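Local structure of A207R protein, arginine decarboxylase (Paramecium bursaria Chlorella virus 1, 2NV9) at residues 47-52 with 350-355. The protein decarboxylates arginine with the help of pyridoxal 5'-phosphate, as a viral member of the eukaryotic ornithine decarboxylase-like family. The protein carries 1 engineered substitution. Sequence-based numbering, arbitrary orientation.
Sequences VKCNND and WGAYTN. With PLP (pyridoxal-5'-phosphate), chain J.
The pyridoxal phosphate site of this class-II decarboxylase draws on both segments, which supply Lys-48 at C4A and Tyr-353 at the phosphate. Lys-48 NZ is modelled as bonded to C4A of the cofactor, but at 2.0 Å, with the aldehyde oxygen O4A still present, the geometry of the linkage is doubtful. Tyr-353 OH donates a 2.5 Å hydrogen bond to phosphate oxygen O3P, which lies at the edge of the tyrosine ring. Over one face of that ring sits Cys-49, its SG 3.8 Å from the Tyr-353 ring centroid in a sulfur-aromatic contact, offset toward the rim. The chi1 of -178° turns the sulfur away from its own backbone N, where it also meets CB of Ala-352, and CB of Cys-49 adds a CH-pi contact to the same face. The backbones pair here as well: Tyr-353 N donates to Cys-49 O at 3.0 Å, and a water bridges Cys-49 O to Thr-354 N.

Farther from the cofactor, the amide of Asn-50 ties the loops together with both its ends. Its ND2 gives a bent bond of 2.8 Å to a lone pair of Gly-351 O. Its OD1 takes two donors from opposite faces of the amide plane: Asp-52 N, closing an Asx turn, and Asn-355 ND2 at 3.1 Å, nearly straight (176°) but from above the carbonyl plane. The Asn-50 and Asn-355 side chains cross at about a right angle, and a second water joins Asn-50 ND2 to Asn-355 OD1.

The contact thus joins the loop between barrel strand 41-46 and helix 53-61, which Asp-52 N-caps, to the loop between strands 344-347 and 367-371 of the mixed sheet. Helix 255-258 packs against both segments, and Phe-361 of the second subunit reaches Tyr-353.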
loop_
_atom_site.group_PDB
_atom_site.type_symbol
_atom_site.label_atom_id
_atom_site.label_comp_id
_atom_site.label_asym_id
_atom_site.label_seq_id
_atom_site.Cartn_x
_atom_site.Cartn_y
_atom_site.Cartn_z
ATOM N N VAL B 47 -4.146 2.077 17.697
ATOM C CA VAL B 47 -2.696 2.006 17.377
ATOM C C VAL B 47 -2.419 1.826 15.863
ATOM O O VAL B 47 -1.386 2.267 15.372
ATOM C CB VAL B 47 -1.807 1.082 18.353
ATOM C CG1 VAL B 47 -2.518 0.610 19.654
ATOM C CG2 VAL B 47 -0.951 -0.019 17.633
ATOM N N LYS B 48 -3.388 1.266 15.129
ATOM C CA LYS B 48 -3.223 1.058 13.668
ATOM C C LYS B 48 -3.019 2.369 12.923
ATOM O O LYS B 48 -2.399 2.388 11.886
ATOM C CB LYS B 48 -4.392 0.303 13.073
ATOM C CG LYS B 48 -5.708 1.067 13.227
ATOM C CD LYS B 48 -6.802 0.368 12.474
ATOM C CE LYS B 48 -8.038 1.178 12.638
ATOM N NZ LYS B 48 -8.885 1.236 11.414
ATOM N N CYS B 49 -3.510 3.467 13.473
ATOM C CA CYS B 49 -3.445 4.768 12.819
ATOM C C CYS B 49 -2.002 5.310 12.768
ATOM O O CYS B 49 -1.619 5.949 11.800
ATOM C CB CYS B 49 -4.363 5.761 13.545
ATOM S SG CYS B 49 -4.416 7.390 12.824
ATOM N N ASN B 50 -1.224 5.034 13.836
ATOM C CA ASN B 50 0.179 5.437 13.922
ATOM C C ASN B 50 0.781 4.696 15.116
ATOM O O ASN B 50 0.415 4.937 16.251
ATOM C CB ASN B 50 0.367 6.958 14.108
ATOM C CG ASN B 50 1.833 7.415 13.912
ATOM O OD1 ASN B 50 2.774 6.657 14.138
ATOM N ND2 ASN B 50 2.016 8.681 13.519
ATOM N N ASN B 51 1.683 3.784 14.830
ATOM C CA ASN B 51 2.240 2.923 15.890
ATOM C C ASN B 51 3.648 3.352 16.298
ATOM O O ASN B 51 4.395 2.560 16.894
ATOM C CB ASN B 51 2.242 1.467 15.427
ATOM C CG ASN B 51 2.988 1.277 14.129
ATOM O OD1 ASN B 51 3.695 2.186 13.637
ATOM N ND2 ASN B 51 2.859 0.076 13.553
ATOM N N ASP B 52 4.007 4.602 15.975
ATOM C CA ASP B 52 5.266 5.198 16.443
ATOM C C ASP B 52 5.470 4.942 17.967
ATOM O O ASP B 52 4.576 5.223 18.781
ATOM C CB ASP B 52 5.217 6.690 16.117
ATOM C CG ASP B 52 6.447 7.454 16.592
ATOM O OD1 ASP B 52 6.391 8.018 17.713
ATOM O OD2 ASP B 52 7.454 7.478 15.850
ATOM N N TRP B 350 0.554 15.342 9.127
ATOM C CA TRP B 350 0.761 14.155 8.309
ATOM C C TRP B 350 1.086 12.914 9.160
ATOM O O TRP B 350 1.972 12.137 8.809
ATOM C CB TRP B 350 1.837 14.411 7.219
ATOM C CG TRP B 350 1.533 13.627 5.960
ATOM C CD1 TRP B 350 2.184 12.519 5.508
ATOM C CD2 TRP B 350 0.457 13.850 5.051
ATOM N NE1 TRP B 350 1.607 12.051 4.361
ATOM C CE2 TRP B 350 0.524 12.832 4.067
ATOM C CE3 TRP B 350 -0.557 14.814 4.962
ATOM C CZ2 TRP B 350 -0.385 12.757 2.994
ATOM C CZ3 TRP B 350 -1.450 14.735 3.912
ATOM C CH2 TRP B 350 -1.339 13.716 2.924
ATOM N N GLY B 351 0.365 12.728 10.272
ATOM C CA GLY B 351 0.670 11.605 11.189
ATOM C C GLY B 351 -0.344 10.475 11.191
ATOM O O GLY B 351 -0.095 9.424 11.799
ATOM N N ALA B 352 -1.501 10.699 10.530
ATOM C CA ALA B 352 -2.599 9.705 10.566
ATOM C C ALA B 352 -2.686 8.879 9.287
ATOM O O ALA B 352 -2.918 9.430 8.229
ATOM C CB ALA B 352 -3.993 10.379 10.895
ATOM N N TYR B 353 -2.480 7.556 9.401
ATOM C CA TYR B 353 -2.496 6.654 8.221
ATOM C C TYR B 353 -1.465 7.097 7.185
ATOM O O TYR B 353 -1.746 7.156 5.970
ATOM C CB TYR B 353 -3.918 6.527 7.597
ATOM C CG TYR B 353 -4.919 6.132 8.637
ATOM C CD1 TYR B 353 -4.910 4.829 9.174
ATOM C CD2 TYR B 353 -5.880 7.053 9.106
ATOM C CE1 TYR B 353 -5.810 4.440 10.192
ATOM C CE2 TYR B 353 -6.769 6.695 10.115
ATOM C CZ TYR B 353 -6.729 5.383 10.677
ATOM O OH TYR B 353 -7.625 5.013 11.656
ATOM N N THR B 354 -0.243 7.356 7.677
ATOM C CA THR B 354 0.793 7.843 6.790
ATOM C C THR B 354 1.973 6.876 6.846
ATOM O O THR B 354 2.076 5.988 6.014
ATOM C CB THR B 354 1.190 9.327 7.097
ATOM O OG1 THR B 354 1.581 9.465 8.479
ATOM C CG2 THR B 354 -0.003 10.262 6.799
ATOM N N ASN B 355 2.807 7.004 7.853
ATOM C CA ASN B 355 3.942 6.110 8.002
ATOM C C ASN B 355 3.546 4.634 8.179
ATOM O O ASN B 355 4.304 3.761 7.801
ATOM C CB ASN B 355 4.831 6.559 9.148
ATOM C CG ASN B 355 4.050 6.840 10.449
ATOM O OD1 ASN B 355 3.379 7.848 10.551
ATOM N ND2 ASN B 355 4.207 5.986 11.453
HETATM N N1 PLP J . -11.779 1.602 15.673
HETATM C C2 PLP J . -11.958 0.737 14.674
HETATM C C2A PLP J . -12.713 -0.594 14.909
HETATM C C3 PLP J . -11.495 1.068 13.399
HETATM O O3 PLP J . -11.716 0.177 12.415
HETATM C C4 PLP J . -10.832 2.276 13.172
HETATM C C4A PLP J . -10.309 2.670 11.735
HETATM O O4A PLP J . -11.039 2.561 10.713
HETATM C C5 PLP J . -10.634 3.129 14.265
HETATM C C6 PLP J . -11.144 2.741 15.505
HETATM C C5A PLP J . -9.926 4.484 14.221
HETATM O O4P PLP J . -10.585 5.358 13.267
HETATM P P PLP J . -10.224 6.888 13.219
HETATM O O1P PLP J . -10.922 7.547 12.088
HETATM O O2P PLP J . -10.504 7.594 14.587
HETATM O O3P PLP J . -8.620 6.917 12.966
HETATM O O HOH W 1 0.624 6.689 10.365
HETATM O O HOH W 2 4.371 9.822 12.680
#